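Local coordinates for putative GGDEF domain protein (PDB 7E6G) that probably catalyses the condensation of two GTP molecules into cyclic di-GMP with release of two diphosphates, as a magnesium-dependent diguanylate cyclase, at residues A[117-122]-A[185-190]; A[131-136]-A[228-233]. All blocks are in the same frame, centred on the assembly; numbering follows the deposited sequence.

Interaction 1: residues A[117-122]-A[185-190]; sequences ERLREE and LLLLPQ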
# COMPACT_ATOMS: atom_id res chain seq x y z
N GLU A 117 -1.63 -36.93 -13.41
CA GLU A 117 -0.73 -35.92 -13.19
C GLU A 117 0.11 -36.20 -12.11
O GLU A 117 1.15 -35.89 -12.17
CB GLU A 117 -1.50 -34.69 -13.11
CG GLU A 117 -1.02 -33.55 -12.31
CD GLU A 117 -2.10 -32.55 -12.23
OE1 GLU A 117 -2.86 -32.38 -13.21
OE2 GLU A 117 -2.20 -31.90 -11.20
N ARG A 118 -0.37 -36.77 -11.07
CA ARG A 118 0.40 -37.18 -9.98
C ARG A 118 1.16 -38.40 -10.28
O ARG A 118 2.17 -38.58 -9.83
CB ARG A 118 -0.42 -37.18 -8.77
CG ARG A 118 0.23 -37.75 -7.55
CD ARG A 118 1.24 -36.92 -6.81
NE ARG A 118 1.55 -37.49 -5.53
CZ ARG A 118 0.97 -37.09 -4.43
NH1 ARG A 118 0.07 -36.17 -4.48
NH2 ARG A 118 1.25 -37.60 -3.28
N LEU A 119 0.66 -39.25 -11.07
CA LEU A 119 1.41 -40.45 -11.45
C LEU A 119 2.66 -40.09 -12.24
O LEU A 119 3.72 -40.68 -12.04
CB LEU A 119 0.52 -41.41 -12.24
CG LEU A 119 -0.21 -42.49 -11.44
CD1 LEU A 119 -1.48 -42.91 -12.18
CD2 LEU A 119 0.67 -43.70 -11.11
N ARG A 120 2.54 -39.11 -13.14
CA ARG A 120 3.72 -38.60 -13.84
C ARG A 120 4.76 -38.08 -12.85
O ARG A 120 5.95 -38.44 -12.92
CB ARG A 120 3.30 -37.51 -14.83
CG ARG A 120 4.45 -36.85 -15.57
CD ARG A 120 4.02 -36.39 -16.97
NE ARG A 120 4.62 -37.19 -18.05
CZ ARG A 120 4.02 -37.50 -19.19
NH1 ARG A 120 2.77 -37.09 -19.42
NH2 ARG A 120 4.65 -38.23 -20.11
N GLU A 121 4.35 -37.23 -11.90
CA GLU A 121 5.37 -36.65 -11.03
C GLU A 121 5.94 -37.69 -10.05
O GLU A 121 7.10 -37.58 -9.64
CB GLU A 121 4.87 -35.40 -10.31
CG GLU A 121 3.68 -35.56 -9.41
CD GLU A 121 3.10 -34.21 -9.00
OE1 GLU A 121 2.72 -34.04 -7.81
OE2 GLU A 121 3.02 -33.31 -9.88
N GLU A 122 5.18 -38.73 -9.72
CA GLU A 122 5.77 -39.77 -8.88
C GLU A 122 6.69 -40.71 -9.66
O GLU A 122 7.66 -41.22 -9.09
CB GLU A 122 4.67 -40.56 -8.16
CG GLU A 122 3.99 -39.78 -7.03
CD GLU A 122 4.96 -39.37 -5.94
OE1 GLU A 122 5.91 -40.14 -5.68
OE2 GLU A 122 4.76 -38.29 -5.33
N LEU A 185 -8.51 -45.88 -8.12
CA LEU A 185 -7.07 -46.07 -8.18
C LEU A 185 -6.47 -45.49 -6.92
O LEU A 185 -6.61 -44.29 -6.65
CB LEU A 185 -6.47 -45.42 -9.43
CG LEU A 185 -4.99 -45.76 -9.61
CD1 LEU A 185 -4.76 -47.26 -9.68
CD2 LEU A 185 -4.44 -45.09 -10.87
N LEU A 186 -5.84 -46.34 -6.13
CA LEU A 186 -5.09 -45.93 -4.95
C LEU A 186 -3.63 -45.76 -5.36
O LEU A 186 -3.04 -46.67 -5.95
CB LEU A 186 -5.23 -46.99 -3.84
CG LEU A 186 -6.43 -46.96 -2.88
CD1 LEU A 186 -7.79 -46.71 -3.57
CD2 LEU A 186 -6.51 -48.25 -2.08
N LEU A 187 -3.07 -44.59 -5.08
CA LEU A 187 -1.65 -44.34 -5.23
C LEU A 187 -1.04 -44.15 -3.84
O LEU A 187 -1.41 -43.22 -3.11
CB LEU A 187 -1.38 -43.13 -6.10
CG LEU A 187 0.10 -42.72 -6.17
CD1 LEU A 187 0.84 -43.57 -7.13
CD2 LEU A 187 0.18 -41.28 -6.61
N LEU A 188 -0.15 -45.06 -3.46
CA LEU A 188 0.59 -44.87 -2.22
C LEU A 188 2.00 -44.43 -2.56
O LEU A 188 2.83 -45.25 -2.99
CB LEU A 188 0.61 -46.15 -1.37
CG LEU A 188 -0.70 -46.92 -1.26
CD1 LEU A 188 -0.57 -48.01 -0.20
CD2 LEU A 188 -1.83 -45.98 -0.93
N PRO A 189 2.31 -43.15 -2.41
CA PRO A 189 3.63 -42.66 -2.80
C PRO A 189 4.67 -43.00 -1.75
O PRO A 189 4.37 -43.13 -0.56
CB PRO A 189 3.43 -41.15 -2.90
CG PRO A 189 2.36 -40.86 -1.90
CD PRO A 189 1.48 -42.09 -1.80
N GLN A 190 5.91 -43.16 -2.22
CA GLN A 190 7.03 -43.50 -1.36
C GLN A 190 6.68 -44.64 -0.43
O GLN A 190 6.83 -44.55 0.79
CB GLN A 190 7.50 -42.26 -0.59
CG GLN A 190 7.73 -41.05 -1.47
CD GLN A 190 8.04 -39.81 -0.68
OE1 GLN A 190 7.32 -38.82 -0.75
NE2 GLN A 190 9.14 -39.85 0.07

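Interaction 2: residues A[131-136]-A[228-233]; sequences QSYVLA and TEHRIG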
# COMPACT_ATOMS: atom_id res chain seq x y z
N GLN A 131 12.68 -43.84 -4.76
CA GLN A 131 11.57 -44.16 -3.94
C GLN A 131 10.36 -44.47 -4.81
O GLN A 131 9.93 -43.62 -5.53
CB GLN A 131 11.33 -42.90 -3.10
CG GLN A 131 11.72 -41.57 -3.73
CD GLN A 131 11.11 -40.37 -3.08
OE1 GLN A 131 9.93 -40.36 -2.80
NE2 GLN A 131 11.88 -39.33 -2.89
N SER A 132 9.83 -45.67 -4.75
CA SER A 132 8.73 -45.99 -5.51
C SER A 132 7.44 -45.91 -4.84
O SER A 132 7.34 -45.60 -3.76
CB SER A 132 8.91 -47.26 -6.22
OG SER A 132 8.80 -48.28 -5.32
N TYR A 133 6.43 -46.01 -5.61
CA TYR A 133 5.07 -45.99 -5.11
C TYR A 133 4.40 -47.33 -5.40
O TYR A 133 4.90 -48.14 -6.19
CB TYR A 133 4.25 -44.86 -5.73
CG TYR A 133 4.21 -44.94 -7.24
CD1 TYR A 133 5.18 -44.30 -8.01
CD2 TYR A 133 3.24 -45.70 -7.88
CE1 TYR A 133 5.16 -44.39 -9.39
CE2 TYR A 133 3.20 -45.79 -9.26
CZ TYR A 133 4.17 -45.13 -10.02
OH TYR A 133 4.14 -45.23 -11.38
N VAL A 134 3.28 -47.58 -4.74
CA VAL A 134 2.48 -48.74 -5.12
C VAL A 134 1.13 -48.26 -5.65
O VAL A 134 0.66 -47.16 -5.32
CB VAL A 134 2.31 -49.76 -3.97
CG1 VAL A 134 3.65 -50.00 -3.25
CG2 VAL A 134 1.23 -49.34 -3.00
N LEU A 135 0.55 -49.08 -6.49
CA LEU A 135 -0.69 -48.80 -7.19
C LEU A 135 -1.68 -49.91 -6.86
O LEU A 135 -1.36 -51.09 -7.04
CB LEU A 135 -0.43 -48.75 -8.70
CG LEU A 135 -0.99 -47.64 -9.56
CD1 LEU A 135 -0.65 -46.29 -8.96
CD2 LEU A 135 -0.39 -47.80 -10.94
N ALA A 136 -2.86 -49.55 -6.37
CA ALA A 136 -3.92 -50.51 -6.12
C ALA A 136 -5.15 -50.11 -6.93
O ALA A 136 -5.64 -48.99 -6.79
CB ALA A 136 -4.23 -50.59 -4.62
N THR A 228 0.17 -53.50 -7.60
CA THR A 228 1.56 -53.64 -8.02
C THR A 228 2.42 -52.56 -7.40
O THR A 228 1.95 -51.55 -6.88
CB THR A 228 1.76 -53.54 -9.53
OG1 THR A 228 3.06 -54.07 -9.85
CG2 THR A 228 1.73 -52.09 -9.99
N GLU A 229 3.73 -52.78 -7.50
CA GLU A 229 4.73 -51.79 -7.18
C GLU A 229 5.29 -51.18 -8.46
O GLU A 229 5.42 -51.85 -9.49
CB GLU A 229 5.88 -52.40 -6.40
CG GLU A 229 6.73 -51.39 -5.71
CD GLU A 229 7.82 -52.04 -4.92
OE1 GLU A 229 8.72 -51.32 -4.42
OE2 GLU A 229 7.76 -53.28 -4.76
N HIS A 230 5.62 -49.91 -8.39
CA HIS A 230 6.25 -49.29 -9.54
C HIS A 230 7.67 -49.82 -9.72
O HIS A 230 8.51 -49.69 -8.82
CB HIS A 230 6.28 -47.78 -9.41
CG HIS A 230 7.09 -47.15 -10.48
ND1 HIS A 230 6.76 -47.28 -11.81
CD2 HIS A 230 8.26 -46.47 -10.44
CE1 HIS A 230 7.67 -46.66 -12.55
NE2 HIS A 230 8.59 -46.16 -11.74
N ARG A 231 7.95 -50.38 -10.90
CA ARG A 231 9.29 -50.85 -11.26
C ARG A 231 10.03 -49.73 -11.98
O ARG A 231 9.56 -49.21 -13.00
CB ARG A 231 9.18 -52.09 -12.14
CG ARG A 231 8.32 -53.18 -11.49
CD ARG A 231 8.07 -54.39 -12.41
NE ARG A 231 7.14 -55.34 -11.79
CZ ARG A 231 6.71 -56.46 -12.37
NH1 ARG A 231 7.13 -56.80 -13.59
NH2 ARG A 231 5.86 -57.25 -11.71
N ILE A 232 11.20 -49.34 -11.46
CA ILE A 232 11.92 -48.18 -12.00
C ILE A 232 12.42 -48.48 -13.42
O ILE A 232 12.78 -49.61 -13.76
CB ILE A 232 13.07 -47.77 -11.07
CG1 ILE A 232 12.51 -47.22 -9.74
CG2 ILE A 232 13.95 -46.71 -11.71
CD1 ILE A 232 13.58 -46.93 -8.70
N GLY A 233 12.41 -47.45 -14.26
CA GLY A 233 12.73 -47.64 -15.66
C GLY A 233 11.53 -48.01 -16.49
O GLY A 233 11.67 -48.63 -17.55

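Interaction 1: residues A[117-122]-A[185-190]
Leu187 lies at the middle of this contact and divides its two methyls: CD1 goes to Leu119, and CD2 to Arg118 and Glu122, one turn apart on the helix. CD1 slides past Leu119, whose CD2 comes within 4.0 Å of it, while CD2 meets CG of Arg118 at 3.7 Å and CG of Glu122 a little farther off. Two residues back along the strand, on the same face, Leu185 and Leu119 reach tip to tip, CD2 to CD1 at 3.9 Å. This end is buried and wholly apolar; Leu135 on the adjacent strand and Val240 on helix 236-252 close in around it. Such packing of helix 112-128 on the central sheet belongs to the α/β architecture of the GGDEF domain, with the helix segment at 29° to strand 185-188. Toward Pro189 the contact becomes more polar. Arg118 is bent at chi2 (77°), which turns CD; its NH2 lies 3.7 Å from Pro189 CG, which sits at the guanidinium edge near its plane. The Glu122 carboxylate lies against the same proline, CD to CB, and its OE2 accepts a weak, bent hydrogen bond from Arg118 NE (3.3 Å, 135°), part of a salt bridge within the helix. Arg118 remains partly exposed, and Gln190 beyond the proline is exposed.

Interaction 2: residues A[131-136]-A[228-233]
His230 sets its CB over one face of the Tyr133 ring. This atom stands 3.5 Å from the ring centroid, only 15° off the normal, a CH-pi contact that also brings it to 3.4 Å from CZ. With chi1 at 172°, CG is anti to the backbone N and lies close to Tyr133 CE1 and CZ. From there CD2 looks back to CE1 at a longer distance, and ND1 comes near Tyr133 OH; the imidazole CE1 also lies near that oxygen. The imidazole and phenol planes are almost parallel (8°) but slid apart, so they barely overlap. Polar partners beyond the two segments hold both rings: Thr239 hydrogen-bonds His230 ND1, and Asn123 hydrogen-bonds Tyr133 OH. The backbones of these segments join strands 134-140 and 223-229, antiparallel neighbours in the central sheet of the GGDEF domain. Leu135 and Thr228 form a hydrogen-bonded pair, Leu135 N to Thr228 O and Thr228 N to Leu135 O, each 2.9 Å, and Val134 and Glu229 form the adjacent non-hydrogen-bonded pair. Past the strand ends, His230 N still reaches Tyr133 O at 2.9 Å, extending the pairing to the two aromatic residues. Leu135 CB and Thr228 CG2 touch loosely on one face of the sheet. On the other, Val134 CG1 approaches Glu229 CG, whose extended chain carries OE1 to 3.2 Å from Ser132 OG. Ser132 CB, meanwhile, packs against His230 O and at the edge of the imidazole. Arg192 touches both Ser132 and Glu229 from a neighbouring loop.

In the fold
From the N terminus, the chain passes through the long helix 27-102 and enters helix 112-128, where the first half of interaction 1 lies; strand 134-140 follows and supplies the first half of interaction 2. Strand 183-188 then returns to close interaction 1, and strand 223-229 later closes interaction 2, so the two loops cross. The contacts meet inside one sheet: strand 134-140 lies between 183-188 and 223-229, and Leu186 and Leu188 pair through their backbones with Ala136 and Val134. Interaction 1 thus fastens a helix to the sheet, whereas interaction 2 joins neighbouring strands within it.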